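Long-range contacts in laccase (Uncultured bacterium, PDB 4F7K), which probably couples the copper-dependent oxidation of phenolic substrates to the reduction of oxygen to water, as multicopper oxidases of the laccase type do: residues His131-Met136 with Pro174-Arg179; Glu202-Lys207 with Ala237-Asp242; Ala243-Val248 with Gly259-Lys264. One frame throughout, in Å; residues are numbered along the deposited sequence.

Interaction 1: His131-Met136 with Pro174-Arg179; sequences HDLIIM and PVTPVR
His131 and Leu133 on strand 131-140 run past the irregular chain Pro174-Val178 without a hydrogen bond between the two segments, their CA atoms 6.3 Å apart at Leu133 and Pro174 and 7.6 Å at His131 and Val178. Side chains fill that spacing. His131 points its CB toward the loop, and its CG lies anti to the carbonyl carbon (chi1 -61°), on the loop side; the imidazole lies against Val178. There Val178 CG2 sits over one ring face, 3.7 Å from the centroid of the His131 ring and 22° off the ring normal, in a CH-pi contact displaced toward the rim. The atom of the ring nearest this methyl is ND1. Thr176 comes in obliquely at another part of the ring, its CG2 3.6 Å from His131 CD2. An alanine in place of His131 would probably leave Val178 CG2 without the ring it packs on and open a gap beside Thr176 CG2. Leu133 carries the other half of the contact mainly through CD2, which lies 3.7 Å from Pro174 CD, the two side chains crossing at about a right angle; CD1 is farther off, near Val178 CG2. Leu133 CD2 is also 3.8 Å from Thr176 CG2, so Thr176 bridges the histidine and the leucine. Pro174 follows a cis peptide bond, just where the chain leaves strand 167-173. Asp132 points away from the loop and forms a salt bridge with Arg187 of strand 183-190, the partner of strand 131-140 on one flank; on the other, the backbone of Ile134 is bonded to Glu173, immediately before the loop. Leu133 also packs on Leu186 of strand 183-190, while Ile134 rests on Pro118 and Ile120 of strand 116-122, in a different sheet.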
ATOM      1  N   HIS A 131      -6.289  19.871  -4.161  1.00 54.28           N
ATOM      2  CA  HIS A 131      -5.007  19.166  -4.309  1.00 52.02           C
ATOM      3  C   HIS A 131      -5.178  17.705  -3.964  1.00 50.41           C
ATOM      4  O   HIS A 131      -5.877  17.354  -3.012  1.00 50.97           O
ATOM      5  CB  HIS A 131      -3.929  19.758  -3.405  1.00 51.95           C
ATOM      6  CG  HIS A 131      -3.615  21.193  -3.688  1.00 54.96           C
ATOM      7  ND1 HIS A 131      -4.217  22.234  -3.014  1.00 56.50           N
ATOM      8  CD2 HIS A 131      -2.770  21.760  -4.581  1.00 56.04           C
ATOM      9  CE1 HIS A 131      -3.745  23.379  -3.468  1.00 59.57           C
ATOM     10  NE2 HIS A 131      -2.871  23.121  -4.426  1.00 59.40           N
ATOM     11  N   ASP A 132      -4.521  16.866  -4.749  1.00 48.62           N
ATOM     12  CA  ASP A 132      -4.572  15.435  -4.613  1.00 47.14           C
ATOM     13  C   ASP A 132      -3.136  14.982  -4.367  1.00 44.71           C
ATOM     14  O   ASP A 132      -2.340  14.904  -5.302  1.00 43.23           O
ATOM     15  CB  ASP A 132      -5.159  14.840  -5.902  1.00 47.70           C
ATOM     16  CG  ASP A 132      -5.325  13.323  -5.847  1.00 48.86           C
ATOM     17  OD1 ASP A 132      -4.656  12.630  -5.014  1.00 47.74           O
ATOM     18  OD2 ASP A 132      -6.127  12.819  -6.675  1.00 50.16           O
ATOM     19  N   LEU A 133      -2.827  14.683  -3.100  1.00 43.37           N
ATOM     20  CA  LEU A 133      -1.454  14.378  -2.660  1.00 40.96           C
ATOM     21  C   LEU A 133      -1.321  12.936  -2.188  1.00 39.06           C
ATOM     22  O   LEU A 133      -2.258  12.373  -1.612  1.00 39.51           O
ATOM     23  CB  LEU A 133      -1.000  15.329  -1.536  1.00 41.28           C
ATOM     24  CG  LEU A 133      -1.300  16.815  -1.802  1.00 44.36           C
ATOM     25  CD1 LEU A 133      -1.216  17.695  -0.545  1.00 45.19           C
ATOM     26  CD2 LEU A 133      -0.443  17.394  -2.948  1.00 42.47           C
ATOM     27  N   ILE A 134      -0.153  12.347  -2.448  1.00 36.29           N
ATOM     28  CA  ILE A 134       0.126  10.975  -2.057  1.00 34.07           C
ATOM     29  C   ILE A 134       1.111  11.011  -0.898  1.00 34.32           C
ATOM     30  O   ILE A 134       2.124  11.691  -0.983  1.00 34.72           O
ATOM     31  CB  ILE A 134       0.713  10.197  -3.260  1.00 33.36           C
ATOM     32  CG1 ILE A 134      -0.367   9.975  -4.337  1.00 28.62           C
ATOM     33  CG2 ILE A 134       1.386   8.886  -2.824  1.00 28.55           C
ATOM     34  CD1 ILE A 134       0.190   9.701  -5.741  1.00 25.88           C
ATOM     35  N   ILE A 135       0.821  10.266   0.169  1.00 33.98           N
ATOM     36  CA  ILE A 135       1.628  10.293   1.371  1.00 33.92           C
ATOM     37  C   ILE A 135       2.129   8.891   1.647  1.00 32.97           C
ATOM     38  O   ILE A 135       1.364   8.030   2.144  1.00 32.44           O
ATOM     39  CB  ILE A 135       0.815  10.736   2.636  1.00 35.78           C
ATOM     40  CG1 ILE A 135      -0.221  11.823   2.302  1.00 36.53           C
ATOM     41  CG2 ILE A 135       1.765  11.101   3.787  1.00 37.48           C
ATOM     42  CD1 ILE A 135       0.336  13.067   1.756  1.00 34.24           C
ATOM     43  N   MET A 136       3.418   8.686   1.378  1.00 31.27           N
ATOM     44  CA  MET A 136       4.056   7.399   1.568  1.00 30.06           C
ATOM     45  C   MET A 136       4.860   7.441   2.864  1.00 30.10           C
ATOM     46  O   MET A 136       5.810   8.259   3.035  1.00 30.81           O
ATOM     47  CB  MET A 136       4.910   7.014   0.341  1.00 28.80           C
ATOM     48  CG  MET A 136       4.057   6.648  -0.901  1.00 28.08           C
ATOM     49  SD  MET A 136       4.951   6.835  -2.502  1.00 29.30           S
ATOM     50  CE  MET A 136       5.093   8.632  -2.695  1.00 26.14           C
ATOM     51  N   PRO A 174       2.839  15.341  -4.931  1.00 41.63           N
ATOM     52  CA  PRO A 174       4.025  16.219  -5.065  1.00 42.84           C
ATOM     53  C   PRO A 174       4.140  17.149  -3.860  1.00 44.09           C
ATOM     54  O   PRO A 174       3.190  17.259  -3.089  1.00 44.19           O
ATOM     55  CB  PRO A 174       3.704  17.038  -6.317  1.00 44.14           C
ATOM     56  CG  PRO A 174       2.172  17.219  -6.223  1.00 44.55           C
ATOM     57  CD  PRO A 174       1.665  15.891  -5.652  1.00 42.68           C
ATOM     58  N   VAL A 175       5.293  17.782  -3.682  1.00 45.10           N
ATOM     59  CA  VAL A 175       5.430  18.831  -2.684  1.00 47.66           C
ATOM     60  C   VAL A 175       4.920  20.112  -3.314  1.00 50.59           C
ATOM     61  O   VAL A 175       5.466  20.629  -4.297  1.00 52.14           O
ATOM     62  CB  VAL A 175       6.878  19.041  -2.226  1.00 48.36           C
ATOM     63  CG1 VAL A 175       6.967  20.327  -1.390  1.00 49.33           C
ATOM     64  CG2 VAL A 175       7.378  17.792  -1.448  1.00 46.46           C
ATOM     65  N   THR A 176       3.848  20.619  -2.752  1.00 52.22           N
ATOM     66  CA  THR A 176       3.135  21.660  -3.399  1.00 55.28           C
ATOM     67  C   THR A 176       2.632  22.525  -2.267  1.00 56.62           C
ATOM     68  O   THR A 176       2.369  22.014  -1.185  1.00 56.26           O
ATOM     69  CB  THR A 176       2.025  21.050  -4.306  1.00 54.88           C
ATOM     70  OG1 THR A 176       1.945  21.792  -5.523  1.00 58.54           O
ATOM     71  CG2 THR A 176       0.655  20.991  -3.623  1.00 55.95           C
ATOM     72  N   PRO A 177       2.544  23.840  -2.492  1.00 59.11           N
ATOM     73  CA  PRO A 177       2.042  24.666  -1.409  1.00 60.20           C
ATOM     74  C   PRO A 177       0.520  24.635  -1.413  1.00 59.98           C
ATOM     75  O   PRO A 177      -0.102  24.696  -2.473  1.00 60.48           O
ATOM     76  CB  PRO A 177       2.569  26.060  -1.754  1.00 63.02           C
ATOM     77  CG  PRO A 177       2.770  26.053  -3.255  1.00 63.62           C
ATOM     78  CD  PRO A 177       2.805  24.617  -3.723  1.00 60.64           C
ATOM     79  N   VAL A 178      -0.058  24.531  -0.227  1.00 58.84           N
ATOM     80  CA  VAL A 178      -1.504  24.400  -0.067  1.00 58.21           C
ATOM     81  C   VAL A 178      -2.027  25.615   0.713  1.00 59.90           C
ATOM     82  O   VAL A 178      -1.305  26.183   1.541  1.00 60.05           O
ATOM     83  CB  VAL A 178      -1.808  23.022   0.590  1.00 56.25           C
ATOM     84  CG1 VAL A 178      -3.050  23.023   1.460  1.00 57.03           C
ATOM     85  CG2 VAL A 178      -1.875  21.940  -0.476  1.00 54.31           C
ATOM     86  N   ARG A 179      -3.261  26.033   0.434  1.00 60.69           N
ATOM     87  CA  ARG A 179      -3.822  27.236   1.074  1.00 62.84           C
ATOM     88  C   ARG A 179      -4.806  26.851   2.170  1.00 62.50           C
ATOM     89  O   ARG A 179      -5.411  25.784   2.110  1.00 61.20           O
ATOM     90  CB  ARG A 179      -4.505  28.150   0.043  1.00 65.60           C
ATOM     91  CG  ARG A 179      -3.601  28.608  -1.118  1.00 66.70           C
ATOM     92  CD  ARG A 179      -4.235  29.721  -1.935  1.00 72.66           C
ATOM     93  NE  ARG A 179      -5.160  29.222  -2.958  1.00 75.46           N
ATOM     94  CZ  ARG A 179      -5.872  30.002  -3.777  1.00 81.41           C
ATOM     95  NH1 ARG A 179      -5.782  31.331  -3.706  1.00 84.28           N
ATOM     96  NH2 ARG A 179      -6.685  29.458  -4.678  1.00 82.35           N
TER

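Interaction 2: Glu202-Lys207 with Ala237-Asp242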
ATOM      1  N   GLU A 202      -3.105  16.325  11.597  1.00 47.01           N
ATOM      2  CA  GLU A 202      -3.313  17.641  12.228  1.00 49.20           C
ATOM      3  C   GLU A 202      -3.493  18.747  11.204  1.00 49.53           C
ATOM      4  O   GLU A 202      -2.976  18.646  10.095  1.00 47.61           O
ATOM      5  CB  GLU A 202      -2.172  17.964  13.180  1.00 49.96           C
ATOM      6  CG  GLU A 202      -2.145  17.014  14.375  1.00 52.57           C
ATOM      7  CD  GLU A 202      -1.065  17.331  15.361  1.00 56.88           C
ATOM      8  OE1 GLU A 202      -0.348  18.343  15.189  1.00 61.04           O
ATOM      9  OE2 GLU A 202      -0.937  16.551  16.322  1.00 60.73           O
ATOM     10  N   GLY A 203      -4.269  19.775  11.572  1.00 52.16           N
ATOM     11  CA  GLY A 203      -4.489  20.957  10.721  1.00 52.74           C
ATOM     12  C   GLY A 203      -5.537  20.804   9.638  1.00 52.42           C
ATOM     13  O   GLY A 203      -5.708  21.688   8.811  1.00 53.87           O
ATOM     14  N   VAL A 204      -6.235  19.677   9.630  1.00 51.52           N
ATOM     15  CA  VAL A 204      -7.267  19.443   8.636  1.00 52.18           C
ATOM     16  C   VAL A 204      -8.479  18.828   9.293  1.00 53.82           C
ATOM     17  O   VAL A 204      -8.379  18.245  10.378  1.00 53.93           O
ATOM     18  CB  VAL A 204      -6.829  18.491   7.474  1.00 49.67           C
ATOM     19  CG1 VAL A 204      -5.719  19.102   6.652  1.00 48.92           C
ATOM     20  CG2 VAL A 204      -6.451  17.122   8.009  1.00 47.65           C
ATOM     21  N   GLU A 205      -9.610  18.933   8.601  1.00 55.35           N
ATOM     22  CA  GLU A 205     -10.865  18.355   9.061  1.00 57.81           C
ATOM     23  C   GLU A 205     -11.606  17.694   7.904  1.00 56.95           C
ATOM     24  O   GLU A 205     -11.835  18.309   6.854  1.00 57.63           O
ATOM     25  CB  GLU A 205     -11.758  19.430   9.703  1.00 61.42           C
ATOM     26  CG  GLU A 205     -12.817  18.878  10.645  0.10 65.07           C
ATOM     27  CD  GLU A 205     -13.476  19.957  11.484  0.10 70.25           C
ATOM     28  OE1 GLU A 205     -13.941  20.966  10.910  0.10 72.66           O
ATOM     29  OE2 GLU A 205     -13.535  19.786  12.721  0.10 72.23           O
ATOM     30  N   GLY A 206     -11.993  16.444   8.117  1.00 55.50           N
ATOM     31  CA  GLY A 206     -12.698  15.683   7.104  1.00 55.12           C
ATOM     32  C   GLY A 206     -12.756  14.234   7.512  1.00 53.93           C
ATOM     33  O   GLY A 206     -12.865  13.936   8.708  1.00 54.31           O
ATOM     34  N   LYS A 207     -12.642  13.336   6.531  1.00 52.01           N
ATOM     35  CA  LYS A 207     -13.001  11.932   6.733  1.00 51.84           C
ATOM     36  C   LYS A 207     -12.232  10.942   5.878  1.00 49.08           C
ATOM     37  O   LYS A 207     -11.918  11.221   4.717  1.00 47.97           O
ATOM     38  CB  LYS A 207     -14.495  11.717   6.434  1.00 55.14           C
ATOM     39  CG  LYS A 207     -15.467  12.640   7.141  1.00 59.42           C
ATOM     40  CD  LYS A 207     -15.667  12.295   8.616  1.00 62.92           C
ATOM     41  CE  LYS A 207     -16.518  13.408   9.299  1.00 70.80           C
ATOM     42  NZ  LYS A 207     -15.623  14.447   9.947  1.00 70.48           N
ATOM     43  N   ALA A 237     -10.307  16.098   3.258  1.00 48.59           N
ATOM     44  CA  ALA A 237     -10.427  17.009   4.361  1.00 49.89           C
ATOM     45  C   ALA A 237     -10.185  18.427   3.884  1.00 51.33           C
ATOM     46  O   ALA A 237      -9.625  18.649   2.803  1.00 49.81           O
ATOM     47  CB  ALA A 237      -9.444  16.630   5.474  1.00 48.09           C
ATOM     48  N   ASP A 238     -10.648  19.379   4.692  1.00 54.06           N
ATOM     49  CA  ASP A 238     -10.464  20.792   4.431  1.00 55.76           C
ATOM     50  C   ASP A 238      -9.333  21.286   5.309  1.00 54.93           C
ATOM     51  O   ASP A 238      -9.207  20.870   6.476  1.00 54.18           O
ATOM     52  CB  ASP A 238     -11.747  21.561   4.767  1.00 59.56           C
ATOM     53  CG  ASP A 238     -12.930  21.172   3.869  1.00 62.24           C
ATOM     54  OD1 ASP A 238     -12.784  21.168   2.627  1.00 60.56           O
ATOM     55  OD2 ASP A 238     -14.019  20.879   4.419  1.00 65.68           O
ATOM     56  N   VAL A 239      -8.513  22.175   4.757  1.00 54.74           N
ATOM     57  CA  VAL A 239      -7.417  22.765   5.513  1.00 55.23           C
ATOM     58  C   VAL A 239      -7.984  23.837   6.437  1.00 59.34           C
ATOM     59  O   VAL A 239      -8.450  24.894   5.967  1.00 61.46           O
ATOM     60  CB  VAL A 239      -6.367  23.374   4.587  1.00 54.24           C
ATOM     61  CG1 VAL A 239      -5.223  23.956   5.402  1.00 53.29           C
ATOM     62  CG2 VAL A 239      -5.869  22.323   3.584  1.00 51.76           C
ATOM     63  N   ILE A 240      -7.960  23.580   7.744  1.00 60.58           N
ATOM     64  CA  ILE A 240      -8.685  24.490   8.653  1.00 65.12           C
ATOM     65  C   ILE A 240      -7.878  25.633   9.273  1.00 66.91           C
ATOM     66  O   ILE A 240      -8.460  26.518   9.890  1.00 70.11           O
ATOM     67  CB  ILE A 240      -9.570  23.760   9.729  1.00 65.87           C
ATOM     68  CG1 ILE A 240      -8.749  22.836  10.616  1.00 64.41           C
ATOM     69  CG2 ILE A 240     -10.712  22.994   9.074  1.00 65.61           C
ATOM     70  CD1 ILE A 240      -9.583  22.214  11.738  1.00 69.26           C
ATOM     71  N   THR A 241      -6.558  25.648   9.089  1.00 65.60           N
ATOM     72  CA  THR A 241      -5.751  26.700   9.725  1.00 67.59           C
ATOM     73  C   THR A 241      -4.543  27.183   8.901  1.00 66.27           C
ATOM     74  O   THR A 241      -4.411  26.828   7.731  1.00 64.24           O
ATOM     75  CB  THR A 241      -5.345  26.296  11.175  1.00 68.02           C
ATOM     76  OG1 THR A 241      -5.024  27.478  11.930  1.00 71.71           O
ATOM     77  CG2 THR A 241      -4.181  25.285  11.171  1.00 64.10           C
ATOM     78  N   ASP A 242      -3.700  28.018   9.515  1.00 67.58           N
ATOM     79  CA  ASP A 242      -2.476  28.537   8.894  1.00 66.87           C
ATOM     80  C   ASP A 242      -1.241  27.684   9.205  1.00 64.31           C
ATOM     81  O   ASP A 242      -0.181  27.876   8.608  1.00 63.24           O
ATOM     82  CB  ASP A 242      -2.235  29.990   9.324  1.00 71.09           C
TER
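Asp238 N donates to Glu205 O over 2.7 Å, a nearly straight bond with 167° at the hydrogen, although the donor stands somewhat out of the carbonyl plane. In return Glu205 N reaches Asp238 O at 2.9 Å, this time in the carbonyl plane. The two bonds make Glu205 and Asp238 an antiparallel hydrogen-bonded pair joining strands 204-211 and 232-239, neighbours in the six-stranded sheet of a cupredoxin-type domain, as expected of a multicopper oxidase. The short segments run 169° apart in direction. Beyond the strand end a third bond, from Ile240 N to Gly203 O at 3.1 Å, keeps the chains together where both turn away. Gly203 has a positive phi, which favours glycine. At the other end the chains draw close: the CA atoms of Gly206 and Ala237 are 3.8 Å apart, and a CB on Gly206 would run into Ala237 CA. One face of the sheet carries Val204 and Val239, and Val204 CB also meets Ala237 CB at 3.8 Å; both valines touch Ile245 of strand 245-249, so this side faces the interior between two sheets. The opposite face carries the acids Glu205 and Asp238, whose carboxylates do not touch. Asp238 has its charge met by Arg183 in a salt bridge, which would probably ease any repulsion between the two. Ile240 covers the start of the glutamate side chain with a methyl, CG2 lying 3.8 Å from Glu205 CB; its CG1, set between the backbone N and the carbonyl carbon (chi1 59°), turns toward Gly203. Lys207 is salt-bridged to Glu221, and its NZ also folds back onto its own segment, sitting above the carbonyl plane of Gly206 with 3.1 Å from Lys207 NZ to Gly206 O.

Interaction 3: Ala243-Val248 with Gly259-Lys264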
ATOM      1  N   ALA A 243      -1.381  26.748  10.141  1.00 62.61           N
ATOM      2  CA  ALA A 243      -0.286  25.854  10.478  1.00 61.06           C
ATOM      3  C   ALA A 243      -0.201  24.828   9.362  1.00 57.95           C
ATOM      4  O   ALA A 243      -1.201  24.571   8.696  1.00 57.96           O
ATOM      5  CB  ALA A 243      -0.516  25.157  11.845  1.00 60.78           C
ATOM      6  N   PRO A 244       0.991  24.253   9.142  1.00 55.94           N
ATOM      7  CA  PRO A 244       1.076  23.212   8.125  1.00 52.46           C
ATOM      8  C   PRO A 244       0.158  22.054   8.486  1.00 50.30           C
ATOM      9  O   PRO A 244      -0.161  21.856   9.668  1.00 51.22           O
ATOM     10  CB  PRO A 244       2.540  22.776   8.200  1.00 51.27           C
ATOM     11  CG  PRO A 244       3.252  23.924   8.846  1.00 54.42           C
ATOM     12  CD  PRO A 244       2.272  24.423   9.853  1.00 56.15           C
ATOM     13  N   ILE A 245      -0.292  21.320   7.481  1.00 47.43           N
ATOM     14  CA  ILE A 245      -0.916  20.032   7.719  1.00 44.94           C
ATOM     15  C   ILE A 245       0.181  19.102   8.251  1.00 43.09           C
ATOM     16  O   ILE A 245       1.291  19.100   7.712  1.00 41.70           O
ATOM     17  CB  ILE A 245      -1.520  19.472   6.434  1.00 43.70           C
ATOM     18  CG1 ILE A 245      -2.482  20.493   5.822  1.00 45.45           C
ATOM     19  CG2 ILE A 245      -2.204  18.142   6.715  1.00 42.51           C
ATOM     20  CD1 ILE A 245      -2.945  20.156   4.417  1.00 44.58           C
ATOM     21  N   GLY A 246      -0.116  18.364   9.325  1.00 41.83           N
ATOM     22  CA  GLY A 246       0.882  17.497   9.985  1.00 39.07           C
ATOM     23  C   GLY A 246       0.418  16.055  10.053  1.00 37.17           C
ATOM     24  O   GLY A 246      -0.780  15.795  10.284  1.00 37.51           O
ATOM     25  N   PHE A 247       1.360  15.137   9.817  1.00 35.17           N
ATOM     26  CA  PHE A 247       1.160  13.701   9.931  1.00 34.49           C
ATOM     27  C   PHE A 247       1.930  13.190  11.153  1.00 34.90           C
ATOM     28  O   PHE A 247       3.184  13.164  11.174  1.00 34.21           O
ATOM     29  CB  PHE A 247       1.641  12.999   8.646  1.00 33.20           C
ATOM     30  CG  PHE A 247       0.849  13.386   7.421  1.00 33.48           C
ATOM     31  CD1 PHE A 247      -0.332  12.729   7.112  1.00 33.02           C
ATOM     32  CD2 PHE A 247       1.260  14.448   6.612  1.00 35.42           C
ATOM     33  CE1 PHE A 247      -1.081  13.096   5.983  1.00 34.04           C
ATOM     34  CE2 PHE A 247       0.504  14.832   5.490  1.00 35.42           C
ATOM     35  CZ  PHE A 247      -0.676  14.155   5.188  1.00 33.72           C
ATOM     36  N   VAL A 248       1.188  12.788  12.173  1.00 35.57           N
ATOM     37  CA  VAL A 248       1.779  12.498  13.454  1.00 35.96           C
ATOM     38  C   VAL A 248       1.709  11.026  13.841  1.00 35.73           C
ATOM     39  O   VAL A 248       0.707  10.372  13.663  1.00 35.17           O
ATOM     40  CB  VAL A 248       1.213  13.434  14.574  1.00 37.74           C
ATOM     41  CG1 VAL A 248       1.775  13.068  15.951  1.00 38.66           C
ATOM     42  CG2 VAL A 248       1.571  14.880  14.269  1.00 37.55           C
ATOM     43  N   GLY A 259       5.937  14.186   8.992  1.00 33.47           N
ATOM     44  CA  GLY A 259       6.138  15.191   7.965  1.00 34.61           C
ATOM     45  C   GLY A 259       4.954  16.129   7.941  1.00 36.94           C
ATOM     46  O   GLY A 259       4.018  15.968   8.723  1.00 37.05           O
ATOM     47  N   GLU A 260       4.999  17.099   7.032  1.00 38.77           N
ATOM     48  CA  GLU A 260       3.968  18.126   6.936  1.00 42.01           C
ATOM     49  C   GLU A 260       3.802  18.686   5.529  1.00 42.32           C
ATOM     50  O   GLU A 260       4.662  18.521   4.663  1.00 41.91           O
ATOM     51  CB  GLU A 260       4.211  19.252   7.955  1.00 44.27           C
ATOM     52  CG  GLU A 260       5.575  19.909   7.878  1.00 48.15           C
ATOM     53  CD  GLU A 260       5.918  20.661   9.150  1.00 55.40           C
ATOM     54  OE1 GLU A 260       5.214  20.477  10.170  1.00 57.61           O
ATOM     55  OE2 GLU A 260       6.885  21.456   9.128  1.00 59.60           O
ATOM     56  N   ILE A 261       2.657  19.314   5.310  1.00 43.82           N
ATOM     57  CA  ILE A 261       2.366  19.997   4.069  1.00 44.73           C
ATOM     58  C   ILE A 261       2.259  21.458   4.492  1.00 47.34           C
ATOM     59  O   ILE A 261       1.351  21.819   5.238  1.00 47.99           O
ATOM     60  CB  ILE A 261       1.042  19.492   3.450  1.00 45.15           C
ATOM     61  CG1 ILE A 261       1.162  18.004   3.111  1.00 42.96           C
ATOM     62  CG2 ILE A 261       0.661  20.302   2.225  1.00 44.72           C
ATOM     63  CD1 ILE A 261      -0.131  17.345   2.800  1.00 40.14           C
ATOM     64  N   PRO A 262       3.223  22.287   4.054  1.00 48.23           N
ATOM     65  CA  PRO A 262       3.240  23.696   4.417  1.00 50.52           C
ATOM     66  C   PRO A 262       2.050  24.412   3.812  1.00 52.46           C
ATOM     67  O   PRO A 262       1.623  24.098   2.692  1.00 51.93           O
ATOM     68  CB  PRO A 262       4.552  24.212   3.816  1.00 51.02           C
ATOM     69  CG  PRO A 262       4.901  23.232   2.754  1.00 50.54           C
ATOM     70  CD  PRO A 262       4.405  21.900   3.262  1.00 47.06           C
ATOM     71  N   VAL A 263       1.497  25.335   4.589  1.00 54.53           N
ATOM     72  CA  VAL A 263       0.307  26.058   4.206  1.00 56.45           C
ATOM     73  C   VAL A 263       0.690  27.511   4.034  1.00 59.47           C
ATOM     74  O   VAL A 263       1.348  28.085   4.902  1.00 60.22           O
ATOM     75  CB  VAL A 263      -0.810  25.923   5.264  1.00 56.86           C
ATOM     76  CG1 VAL A 263      -2.013  26.819   4.914  1.00 59.33           C
ATOM     77  CG2 VAL A 263      -1.244  24.477   5.400  1.00 53.50           C
ATOM     78  N   LYS A 264       0.269  28.098   2.919  1.00 61.30           N
ATOM     79  CA  LYS A 264       0.493  29.520   2.650  1.00 64.73           C
ATOM     80  C   LYS A 264      -0.684  30.108   1.899  1.00 67.21           C
ATOM     81  O   LYS A 264      -1.190  29.494   0.956  1.00 66.45           O
ATOM     82  CB  LYS A 264       1.765  29.727   1.813  1.00 64.51           C
TER
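Ile245 and Ile261 exchange both of their backbone bonds, pairing strands 245-249 and 256-261 as the two arms of an antiparallel beta hairpin. Ile261 N reaches Ile245 O at 2.8 Å; the return bond, Ile245 N to Ile261 O, has the same length but is more bent, 134° at the hydrogen. Farther along, Phe247 N meets Gly259 O at 3.0 Å in a nearly straight bond.

Apolar contacts line the face that carries the isoleucines and Phe247. Ile245 and Ile261 run abreast in the same direction, with Ile245 CB 3.9 Å from Ile261 CB. Phe247 meets the second isoleucine with its ring edge: Ile261 CD1 lies close to the ring plane, 3.7 Å from Phe247 CE2. This face turns inward, since Phe247 and Ile261 both rest on Leu186 of strand 183-190, and Ile261 also on Leu133.

On the other face Glu260 packs alongside Pro244, which comes just before strand 245-249. Glu260 CG takes the place between the backbone N and the carbonyl carbon (chi1 55°), and from there the extended chain runs alongside the proline ring, Glu260 CB lying 3.9 Å from Pro244 CB.

Past the paired strands, Val263 closes the open end of the hairpin with one methyl, Val263 CG2 lying 3.3 Å from Ala243 O.

From the N terminus the contacts come in series, none enclosing or crossing another. Interaction 1 closes a loop that leaves strand 131-140, passes through strand 167-173 and comes back, in the loop after it, to lie against the start of strand 131-140. Interaction 2 closes the next, bringing strand 232-239 back beside strand 204-211. The chain then runs directly into the hairpin of interaction 3, the shortest of the three closures. Residues 174-179 join them all: Val178 packs on Val239 and probably hydrogen-bonds through its O to Lys264 N. Strand 245-249 probably takes a further bond at Glu202. Together they tie the six-stranded sheet to the facing four-stranded one at one end of the molecule.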